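Local atomic coordinates of putative acyl-CoA thioester hydrolase (Yersinia pestis KIM10+, PDB entry 5DM5), a protein that probably hydrolyses acyl-CoA thioesters to the free acid and coenzyme A, as a hexameric thioesterase of the hot-dog fold. Residues G94-T99 with T126-D131. Numbering follows the deposited sequence.
Sequences GHSSIT and TYVAVD
Ile98 and Tyr127 form the hydrogen-bonded antiparallel pair that joins strands 97-106 and 118-129, neighbours in the beta sheet of the hot-dog fold. Both backbone bonds of the pair are made. Ile98 N donates to Tyr127 O at 3.0 Å, with an N-H...O angle of 153°. Tyr127 N returns a bond to Ile98 O, also at 3.0 Å and straighter, at 164°. Ile98 O is also approached by the CA-H of Thr126, with CA at 3.6 Å, and by Thr126 CG2, which lies anti to its backbone N and 4.0 Å from that oxygen. On the non-hydrogen-bonded pairs either side, Ser97 with Val128 and Thr99 with Thr126, the backbone turns outward to the flanking strands: Thr99 bonds to Ile91 and Lys92, Val128 to Val65. Ile98 and Tyr127 put their side chains on one sheet face, where Ile98 meets Leu139, and Tyr127 touches Ala53 of helix 43-60 and bonds through its hydroxyl to Asp49 O. Where strand 97-106 begins, the turn from strand 83-93 is closed by Gly94 N bonding to Ser97 O. One pair further on from Ser97 and Val128, Ala129 N points almost straight at Ser96 O (168°), but at 3.4 Å the bond is weak.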
loop_
_atom_site.group_PDB
_atom_site.type_symbol
_atom_site.label_atom_id
_atom_site.label_comp_id
_atom_site.label_asym_id
_atom_site.label_seq_id
_atom_site.Cartn_x
_atom_site.Cartn_y
_atom_site.Cartn_z
ATOM N N GLY B 94 22.130 -16.688 -23.329
ATOM C CA GLY B 94 22.625 -18.041 -23.191
ATOM C C GLY B 94 21.584 -18.799 -23.970
ATOM O O GLY B 94 20.894 -18.218 -24.795
ATOM N N HIS B 95 21.450 -20.085 -23.720
ATOM C CA HIS B 95 20.431 -20.854 -24.407
ATOM C C HIS B 95 19.095 -20.327 -23.938
ATOM O O HIS B 95 18.172 -20.128 -24.713
ATOM C CB HIS B 95 20.571 -22.329 -24.090
ATOM C CG HIS B 95 19.477 -23.173 -24.658
ATOM N ND1 HIS B 95 18.526 -23.784 -23.869
ATOM C CD2 HIS B 95 19.211 -23.548 -25.927
ATOM C CE1 HIS B 95 17.708 -24.478 -24.635
ATOM N NE2 HIS B 95 18.101 -24.358 -25.888
ATOM N N SER B 96 19.002 -20.176 -22.629
ATOM C CA SER B 96 17.856 -19.593 -21.955
ATOM C C SER B 96 18.254 -18.359 -21.104
ATOM O O SER B 96 17.434 -17.476 -20.863
ATOM C CB SER B 96 17.154 -20.655 -21.110
ATOM O OG SER B 96 18.046 -21.322 -20.240
ATOM N N SER B 97 19.519 -18.283 -20.683
ATOM C CA SER B 97 19.991 -17.263 -19.731
ATOM C C SER B 97 20.273 -15.855 -20.289
ATOM O O SER B 97 21.074 -15.677 -21.202
ATOM C CB SER B 97 21.252 -17.774 -19.034
ATOM O OG SER B 97 22.313 -17.954 -19.954
ATOM N N ILE B 98 19.572 -14.869 -19.729
ATOM C CA ILE B 98 19.718 -13.449 -20.081
ATOM C C ILE B 98 20.428 -12.534 -19.067
ATOM O O ILE B 98 19.936 -12.347 -17.950
ATOM C CB ILE B 98 18.344 -12.830 -20.359
ATOM C CG1 ILE B 98 17.644 -13.636 -21.442
ATOM C CG2 ILE B 98 18.478 -11.371 -20.777
ATOM C CD1 ILE B 98 16.282 -13.125 -21.764
ATOM N N THR B 99 21.607 -12.022 -19.420
ATOM C CA THR B 99 22.300 -11.063 -18.561
ATOM C C THR B 99 22.064 -9.610 -18.995
ATOM O O THR B 99 22.377 -9.245 -20.112
ATOM C CB THR B 99 23.797 -11.336 -18.541
ATOM O OG1 THR B 99 24.033 -12.683 -18.101
ATOM C CG2 THR B 99 24.481 -10.363 -17.611
ATOM N N THR B 126 20.662 -11.006 -13.644
ATOM C CA THR B 126 20.576 -12.224 -14.453
ATOM C C THR B 126 19.218 -12.893 -14.311
ATOM O O THR B 126 18.864 -13.367 -13.208
ATOM C CB THR B 126 21.637 -13.262 -14.044
ATOM O OG1 THR B 126 22.938 -12.655 -13.958
ATOM C CG2 THR B 126 21.642 -14.412 -15.020
ATOM N N TYR B 127 18.487 -12.952 -15.431
ATOM C CA TYR B 127 17.129 -13.532 -15.489
ATOM C C TYR B 127 17.153 -14.780 -16.346
ATOM O O TYR B 127 18.073 -14.969 -17.143
ATOM C CB TYR B 127 16.089 -12.576 -16.096
ATOM C CG TYR B 127 15.892 -11.258 -15.400
ATOM C CD1 TYR B 127 14.844 -11.052 -14.529
ATOM C CD2 TYR B 127 16.744 -10.206 -15.659
ATOM C CE1 TYR B 127 14.672 -9.839 -13.916
ATOM C CE2 TYR B 127 16.583 -9.003 -15.055
ATOM C CZ TYR B 127 15.551 -8.813 -14.182
ATOM O OH TYR B 127 15.414 -7.576 -13.580
ATOM N N VAL B 128 16.113 -15.596 -16.240
ATOM C CA VAL B 128 16.044 -16.827 -17.022
ATOM C C VAL B 128 14.668 -17.186 -17.627
ATOM O O VAL B 128 13.697 -17.318 -16.887
ATOM C CB VAL B 128 16.501 -17.995 -16.141
ATOM C CG1 VAL B 128 16.157 -19.326 -16.787
ATOM C CG2 VAL B 128 17.994 -17.893 -15.854
ATOM N N ALA B 129 14.574 -17.374 -18.946
ATOM C CA ALA B 129 13.290 -17.752 -19.526
ATOM C C ALA B 129 12.913 -19.156 -19.076
ATOM O O ALA B 129 13.615 -20.130 -19.352
ATOM C CB ALA B 129 13.332 -17.670 -21.014
ATOM N N VAL B 130 11.781 -19.233 -18.388
ATOM C CA VAL B 130 11.257 -20.462 -17.832
ATOM C C VAL B 130 9.839 -20.677 -18.289
ATOM O O VAL B 130 9.200 -19.769 -18.807
ATOM C CB VAL B 130 11.272 -20.490 -16.273
ATOM C CG1 VAL B 130 12.673 -20.264 -15.724
ATOM C CG2 VAL B 130 10.282 -19.479 -15.697
ATOM N N ASP B 131 9.373 -21.906 -18.138
ATOM C CA ASP B 131 7.982 -22.243 -18.375
ATOM C C ASP B 131 7.077 -22.034 -17.146
ATOM O O ASP B 131 7.513 -21.509 -16.116
ATOM C CB ASP B 131 7.909 -23.698 -18.810
ATOM C CG ASP B 131 8.708 -24.614 -17.893
ATOM O OD1 ASP B 131 8.736 -24.373 -16.671
ATOM O OD2 ASP B 131 9.321 -25.571 -18.400
#